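Local coordinates for osmotically inducible protein OsmC (Psychrobacter arcticus, PDB 2PN2) that probably takes part in the response to osmotic stress and in detoxification, perhaps by removing peroxides as some relatives in the OsmC family do, at residues S34-H37 against N42-I45; V98-A101 against V106-V109; I126-A131 against Q146-H151. One frame throughout, in Å; residues are numbered along the deposited sequence. Where two conformers were deposited one is given.

Interaction 1: S34-H37 against N42-I45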
loop_
_atom_site.group_PDB
_atom_site.type_symbol
_atom_site.label_atom_id
_atom_site.label_comp_id
_atom_site.label_asym_id
_atom_site.label_seq_id
_atom_site.Cartn_x
_atom_site.Cartn_y
_atom_site.Cartn_z
ATOM N N SER A 34 -9.810 6.133 6.755
ATOM C CA SER A 34 -8.794 7.096 7.189
ATOM C C SER A 34 -7.789 6.341 8.034
ATOM O O SER A 34 -8.182 5.701 8.997
ATOM C CB SER A 34 -9.435 8.197 8.024
ATOM O OG SER A 34 -8.440 9.022 8.600
ATOM N N ALA A 35 -6.506 6.447 7.692
ATOM C CA ALA A 35 -5.431 5.732 8.386
ATOM C C ALA A 35 -4.403 6.723 8.933
ATOM O O ALA A 35 -3.933 7.589 8.188
ATOM C CB ALA A 35 -4.759 4.731 7.428
ATOM N N ILE A 36 -4.092 6.579 10.226
ATOM C CA ILE A 36 -3.109 7.371 10.962
ATOM C C ILE A 36 -1.923 6.452 11.304
ATOM O O ILE A 36 -2.137 5.390 11.896
ATOM C CB ILE A 36 -3.703 7.909 12.304
ATOM C CG1 ILE A 36 -4.982 8.715 12.071
ATOM C CG2 ILE A 36 -2.689 8.767 13.053
ATOM C CD1 ILE A 36 -4.823 9.901 11.135
ATOM N N HIS A 37 -0.704 6.884 10.949
ATOM C CA HIS A 37 0.550 6.192 11.253
ATOM C C HIS A 37 0.991 6.739 12.599
ATOM O O HIS A 37 1.325 7.930 12.707
ATOM C CB HIS A 37 1.582 6.461 10.157
ATOM C CG HIS A 37 2.929 5.855 10.392
ATOM N ND1 HIS A 37 4.009 6.595 10.825
ATOM C CD2 HIS A 37 3.388 4.597 10.200
ATOM C CE1 HIS A 37 5.068 5.813 10.916
ATOM N NE2 HIS A 37 4.718 4.594 10.547
ATOM N N ASN A 42 0.986 11.013 10.641
ATOM C CA ASN A 42 0.529 11.448 9.301
ATOM C C ASN A 42 -0.749 10.659 8.940
ATOM O O ASN A 42 -0.910 9.555 9.449
ATOM C CB ASN A 42 1.658 11.269 8.268
ATOM C CG ASN A 42 1.524 12.204 7.058
ATOM O OD1 ASN A 42 0.934 13.291 7.136
ATOM N ND2 ASN A 42 2.106 11.798 5.949
ATOM N N GLU A 43 -1.632 11.241 8.092
ATOM C CA GLU A 43 -2.951 10.657 7.692
ATOM C C GLU A 43 -3.096 10.372 6.192
ATOM O O GLU A 43 -2.724 11.221 5.390
ATOM C CB GLU A 43 -4.130 11.587 8.065
ATOM C CG GLU A 43 -5.550 11.028 7.709
ATOM C CD GLU A 43 -6.716 11.925 8.066
ATOM O OE1 GLU A 43 -6.627 13.156 7.867
ATOM O OE2 GLU A 43 -7.755 11.389 8.508
ATOM N N ILE A 44 -3.684 9.206 5.864
ATOM C CA ILE A 44 -3.963 8.745 4.492
ATOM C C ILE A 44 -5.437 8.347 4.386
ATOM O O ILE A 44 -5.962 7.712 5.297
ATOM C CB ILE A 44 -3.059 7.545 4.136
ATOM C CG1 ILE A 44 -1.632 8.057 3.924
ATOM C CG2 ILE A 44 -3.559 6.795 2.885
ATOM C CD1 ILE A 44 -0.656 7.018 3.677
ATOM N N ILE A 45 -6.084 8.700 3.281
ATOM C CA ILE A 45 -7.487 8.406 3.038
ATOM C C ILE A 45 -7.590 7.436 1.876
ATOM O O ILE A 45 -6.766 7.490 0.971
ATOM C CB ILE A 45 -8.270 9.692 2.641
ATOM C CG1 ILE A 45 -8.123 10.815 3.691
ATOM C CG2 ILE A 45 -9.753 9.403 2.396
ATOM C CD1 ILE A 45 -8.562 10.447 5.084
#

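Interaction 2: V98-A101 against V106-V109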
loop_
_atom_site.group_PDB
_atom_site.type_symbol
_atom_site.label_atom_id
_atom_site.label_comp_id
_atom_site.label_asym_id
_atom_site.label_seq_id
_atom_site.Cartn_x
_atom_site.Cartn_y
_atom_site.Cartn_z
ATOM N N VAL A 98 -2.894 -3.023 -13.465
ATOM C CA VAL A 98 -3.810 -3.860 -14.221
ATOM C C VAL A 98 -4.431 -4.809 -13.189
ATOM O O VAL A 98 -3.729 -5.338 -12.298
ATOM C CB VAL A 98 -3.117 -4.670 -15.335
ATOM C CG1 VAL A 98 -4.164 -5.481 -16.162
ATOM C CG2 VAL A 98 -2.323 -3.733 -16.259
HETATM N N MSE A 99 -5.745 -4.990 -13.301
HETATM C CA MSE A 99 -6.492 -5.903 -12.445
HETATM C C MSE A 99 -6.881 -7.127 -13.252
HETATM O O MSE A 99 -6.979 -7.057 -14.483
HETATM C CB MSE A 99 -7.771 -5.239 -11.904
HETATM C CG MSE A 99 -7.567 -3.911 -11.165
HETATM SE SE MSE A 99 -6.427 -4.039 -9.614
HETATM C CE MSE A 99 -7.560 -4.946 -8.361
ATOM N N ALA A 100 -7.055 -8.244 -12.539
ATOM C CA ALA A 100 -7.631 -9.478 -13.052
ATOM C C ALA A 100 -8.926 -9.675 -12.259
ATOM O O ALA A 100 -9.114 -9.062 -11.203
ATOM C CB ALA A 100 -6.694 -10.657 -12.856
ATOM N N ALA A 101 -9.808 -10.517 -12.780
ATOM C CA ALA A 101 -11.102 -10.838 -12.149
ATOM C C ALA A 101 -11.099 -12.254 -11.613
ATOM O O ALA A 101 -10.185 -13.046 -11.893
ATOM C CB ALA A 101 -12.243 -10.677 -13.168
ATOM N N VAL A 106 -4.878 -7.456 -8.075
ATOM C CA VAL A 106 -3.855 -6.817 -8.927
ATOM C C VAL A 106 -3.125 -7.936 -9.683
ATOM O O VAL A 106 -2.760 -8.956 -9.078
ATOM C CB VAL A 106 -2.830 -6.009 -8.083
ATOM C CG1 VAL A 106 -1.758 -5.318 -8.985
ATOM C CG2 VAL A 106 -3.539 -4.953 -7.199
ATOM N N SER A 107 -2.969 -7.763 -10.997
ATOM C CA SER A 107 -2.242 -8.711 -11.869
ATOM C C SER A 107 -0.921 -8.114 -12.399
ATOM O O SER A 107 0.023 -8.857 -12.663
ATOM C CB SER A 107 -3.118 -9.162 -13.034
ATOM O OG SER A 107 -3.503 -8.070 -13.873
ATOM N N GLU A 108 -0.875 -6.797 -12.625
ATOM C CA GLU A 108 0.350 -6.144 -13.076
ATOM C C GLU A 108 0.478 -4.762 -12.450
ATOM O O GLU A 108 -0.540 -4.104 -12.163
ATOM C CB GLU A 108 0.393 -6.005 -14.617
ATOM C CG GLU A 108 -0.061 -7.233 -15.419
ATOM C CD GLU A 108 0.053 -7.064 -16.937
ATOM O OE1 GLU A 108 0.659 -6.085 -17.419
ATOM O OE2 GLU A 108 -0.459 -7.943 -17.647
ATOM N N VAL A 109 1.720 -4.355 -12.186
ATOM C CA VAL A 109 2.016 -2.980 -11.770
ATOM C C VAL A 109 3.134 -2.501 -12.674
ATOM O O VAL A 109 4.245 -3.087 -12.666
ATOM C CB VAL A 109 2.431 -2.853 -10.301
ATOM C CG1 VAL A 109 2.775 -1.405 -9.989
ATOM C CG2 VAL A 109 1.332 -3.350 -9.367
#

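Interaction 3: I126-A131 against Q146-H151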
loop_
_atom_site.group_PDB
_atom_site.type_symbol
_atom_site.label_atom_id
_atom_site.label_comp_id
_atom_site.label_asym_id
_atom_site.label_seq_id
_atom_site.Cartn_x
_atom_site.Cartn_y
_atom_site.Cartn_z
ATOM N N ILE A 126 22.155 -0.999 -11.865
ATOM C CA ILE A 126 22.208 -1.083 -10.387
ATOM C C ILE A 126 20.845 -0.666 -9.831
ATOM O O ILE A 126 20.220 -1.424 -9.060
ATOM C CB ILE A 126 23.373 -0.236 -9.784
ATOM C CG1 ILE A 126 24.718 -0.905 -10.109
ATOM C CG2 ILE A 126 23.228 -0.093 -8.242
ATOM C CD1 ILE A 126 26.014 0.003 -9.925
ATOM N N PHE A 127 20.361 0.502 -10.268
ATOM C CA PHE A 127 19.058 1.005 -9.807
ATOM C C PHE A 127 17.902 0.108 -10.204
ATOM O O PHE A 127 16.972 -0.094 -9.414
ATOM C CB PHE A 127 18.765 2.436 -10.283
ATOM C CG PHE A 127 19.712 3.489 -9.773
ATOM C CD1 PHE A 127 20.453 3.345 -8.584
ATOM C CD2 PHE A 127 19.745 4.722 -10.421
ATOM C CE1 PHE A 127 21.272 4.374 -8.121
ATOM C CE2 PHE A 127 20.554 5.758 -9.964
ATOM C CZ PHE A 127 21.331 5.583 -8.816
ATOM N N TYR A 128 17.961 -0.442 -11.413
ATOM C CA TYR A 128 16.933 -1.380 -11.857
ATOM C C TYR A 128 16.876 -2.610 -10.942
ATOM O O TYR A 128 15.813 -2.964 -10.412
ATOM C CB TYR A 128 17.210 -1.826 -13.289
ATOM C CG TYR A 128 16.169 -2.760 -13.826
ATOM C CD1 TYR A 128 14.952 -2.270 -14.270
ATOM C CD2 TYR A 128 16.389 -4.145 -13.875
ATOM C CE1 TYR A 128 13.964 -3.136 -14.761
ATOM C CE2 TYR A 128 15.403 -5.024 -14.376
ATOM C CZ TYR A 128 14.193 -4.503 -14.816
ATOM O OH TYR A 128 13.203 -5.340 -15.314
ATOM N N ASN A 129 18.034 -3.237 -10.773
ATOM C CA ASN A 129 18.162 -4.442 -9.947
ATOM C C ASN A 129 17.836 -4.217 -8.476
ATOM O O ASN A 129 17.161 -5.056 -7.879
ATOM C CB ASN A 129 19.557 -5.058 -10.078
ATOM C CG ASN A 129 19.866 -5.554 -11.503
ATOM O OD1 ASN A 129 18.971 -5.822 -12.296
ATOM N ND2 ASN A 129 21.148 -5.683 -11.811
ATOM N N THR A 130 18.299 -3.096 -7.909
ATOM C CA THR A 130 18.004 -2.757 -6.504
ATOM C C THR A 130 16.495 -2.583 -6.301
ATOM O O THR A 130 15.954 -3.080 -5.321
ATOM C CB THR A 130 18.742 -1.491 -6.010
ATOM O OG1 THR A 130 20.114 -1.545 -6.400
ATOM C CG2 THR A 130 18.678 -1.397 -4.502
ATOM N N ALA A 131 15.842 -1.886 -7.241
ATOM C CA ALA A 131 14.380 -1.690 -7.266
ATOM C C ALA A 131 13.567 -2.992 -7.185
ATOM O O ALA A 131 12.621 -3.094 -6.393
ATOM C CB ALA A 131 13.975 -0.949 -8.524
ATOM N N GLN A 146 5.664 -7.191 -12.234
ATOM C CA GLN A 146 6.239 -5.899 -11.815
ATOM C C GLN A 146 7.086 -5.426 -12.998
ATOM O O GLN A 146 8.186 -5.917 -13.209
ATOM C CB GLN A 146 7.081 -6.059 -10.557
ATOM C CG GLN A 146 6.294 -6.621 -9.381
ATOM C CD GLN A 146 7.125 -6.775 -8.136
ATOM O OE1 GLN A 146 7.958 -5.922 -7.813
ATOM N NE2 GLN A 146 6.885 -7.857 -7.407
ATOM N N LYS A 147 6.527 -4.536 -13.816
ATOM C CA LYS A 147 7.186 -4.028 -15.027
ATOM C C LYS A 147 7.793 -2.660 -14.772
ATOM O O LYS A 147 7.074 -1.672 -14.681
ATOM C CB LYS A 147 6.175 -3.944 -16.163
ATOM C CG LYS A 147 6.743 -3.563 -17.523
ATOM C CD LYS A 147 5.631 -3.517 -18.532
ATOM C CE LYS A 147 6.134 -3.131 -19.917
ATOM N NZ LYS A 147 5.029 -3.132 -20.925
ATOM N N VAL A 148 9.116 -2.611 -14.687
ATOM C CA VAL A 148 9.850 -1.383 -14.448
ATOM C C VAL A 148 10.589 -0.948 -15.722
ATOM O O VAL A 148 11.300 -1.744 -16.328
ATOM C CB VAL A 148 10.831 -1.539 -13.276
ATOM C CG1 VAL A 148 11.510 -0.209 -12.970
ATOM C CG2 VAL A 148 10.106 -2.069 -12.029
ATOM N N ILE A 149 10.365 0.296 -16.143
ATOM C CA ILE A 149 11.078 0.902 -17.281
ATOM C C ILE A 149 11.711 2.215 -16.779
ATOM O O ILE A 149 11.088 2.932 -15.979
ATOM C CB ILE A 149 10.174 1.087 -18.542
ATOM C CG1 ILE A 149 8.997 2.044 -18.300
ATOM C CG2 ILE A 149 9.634 -0.279 -19.015
ATOM C CD1 ILE A 149 7.965 2.119 -19.476
ATOM N N ILE A 150 12.955 2.477 -17.197
ATOM C CA ILE A 150 13.696 3.705 -16.855
ATOM C C ILE A 150 13.734 4.628 -18.077
ATOM O O ILE A 150 14.187 4.203 -19.122
ATOM C CB ILE A 150 15.159 3.421 -16.457
ATOM C CG1 ILE A 150 15.252 2.530 -15.227
ATOM C CG2 ILE A 150 15.907 4.735 -16.143
ATOM C CD1 ILE A 150 16.664 2.061 -14.971
ATOM N N HIS A 151 13.260 5.870 -17.949
ATOM C CA HIS A 151 13.307 6.859 -19.047
ATOM C C HIS A 151 14.354 7.921 -18.727
ATOM O O HIS A 151 14.725 8.121 -17.565
ATOM C CB HIS A 151 11.948 7.536 -19.286
ATOM C CG HIS A 151 10.808 6.583 -19.500
ATOM N ND1 HIS A 151 9.534 6.829 -19.027
ATOM C CD2 HIS A 151 10.755 5.372 -20.103
ATOM C CE1 HIS A 151 8.741 5.825 -19.358
ATOM N NE2 HIS A 151 9.458 4.924 -20.006
HETATM O O HOH W 1 10.732 -5.332 -14.872
#

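Interaction 1: S34-H37 against N42-I45
S34-H37 and N42-I45 run antiparallel, their axes 4.7 Å apart at the closest and 156° between their directions. A35 and I44 form a hydrogen-bonded pair: A35 N to I44 O and I44 N to A35 O are both 2.8 Å. The flanking pairs S34-I45 and I36-E43 are non-hydrogen-bonded, and their side chains share one face of the sheet. There the extended chain of E43, its CG anti to the backbone N (chi1 -179°), leans diagonally across to the other strand so that its carboxylate meets S34. OG of S34 donates to E43 OE2 over 2.5 Å, so short that the exact length is doubtful. I36 lays its CD1 over the aliphatic stem of E43, 3.6 Å from E43 CB, while CD1 of I45 comes to 3.8 Å from S34 OG on the other flank.

This hairpin supplies two of the three strands of the N-terminal antiparallel sheet, 23-29 completing it beyond S34-H37. The face bearing A35 and I44 packs on T67 and L64 of the second subunit. On that same face the H37 imidazole binds S40 through ND1, and its ring meets F59 of the second subunit with planes about 40° apart.

Interaction 2: V98-A101 against V106-V109
A classic beta bulge brings two residues, S107 and E108, opposite the single residue V98, and the backbone bonds define it. V98 O accepts from both S107 N at 2.9 Å and E108 N at 3.2 Å, the two donors arriving from the same face of its carbonyl plane. E108 N comes from above that plane, 35° out of it, and not along a lone pair. V98 N separately donates to E108 O over 2.9 Å. The extra residue is absorbed at S107, whose psi of -33° departs from extended values. Beyond it the register has slipped by one, so that M99 pairs with V106.

The bulge lies near the turn end of the hairpin made by strands 92-100 and 105-114. Within it V98 and E108 put their side chains alongside each other, pointing the same way, with CB to CB 3.8 Å; E108 OE1 goes on to bind H110 NE2. S107 points toward the other strand, its OG held between the backbone N and the carbonyl carbon (chi1 62°), which brings it close to the V98 carbonyl and 3.5 Å from V98 CG1. A weak hydrogen bond from this hydroxyl to V98 O is possible but not settled. The methyl of A100 meets S107 CB at 3.9 Å.

Selenomethionine M99 starts out directed away from its partner strand, but bends at chi2 and chi3 to fold back across V106: its SE is 3.9 Å from V106 CG2, its CE 3.7 Å from V106 N. T62 of helix 61-83 touches both side chains, a bound sulfate, probably from the crystallisation medium, lies near the M99 side chain, and V106 N bonds to S139 OG of the second subunit.

Interaction 3: I126-A131 against Q146-H151
Y128 lays the edge of its ring against V148: CE1 is 3.4 Å from V148 O, which sits at that edge near the ring plane. The same CE1 makes an apolar contact with V148 CB at 3.8 Å, the tyrosine and valine side chains extending in opposing senses where they pass. With CG anti to the backbone N (chi1 -178°), the ring reaches obliquely over V148 and carries its hydroxyl to a water molecule. That water lies 2.5 Å from Y128 OH, an unusually short distance whose exact value is doubtful. It donates to Q146 O at 3.1 Å and accepts from V148 N at 3.2 Å, so it links the phenol to two backbone polar groups of the strand. Nearer the base of the tyrosine, I150 CD1 reaches Y128 CB at 4.3 Å.

Behind this first shell, I126 O accepts from both T130 N and T130 OG1, the latter at 2.7 Å, within the helix turn that carries Y128. On the strand side, Q146 NE2 binds A137 O. V148 also touches M73 and L132, and F115 lies beside both I150 and the F127 ring.

Helix 121-132 and strand 145-150 thus complete a beta-alpha-beta crossover from strand 105-114, the helix packing on the sheet beside helix 61-83 while K147 and I149 hydrogen-bond to the parallel neighbour 105-114.

Overall arrangement
Along the chain the three contacts follow in series. Interaction 1 belongs to the N-terminal antiparallel sheet, whereas interactions 2 and 3 share the mixed sheet 92-100, 105-114, 145-150. Interaction 1 stands apart: its centre is about 25 Å from that of interaction 2 and about 29 Å from that of interaction 3, on the opposite side of the chain's centre from the latter. Interactions 2 and 3, centres about 19 Å apart, touch through V109 O and K147 N at 2.9 Å, a probable hydrogen bond between parallel strands. The second subunit meets the face bearing A35, I44 and H37 in interaction 1 and V106 N in interaction 2, while no other chain of the assembly touches the segments of interaction 3.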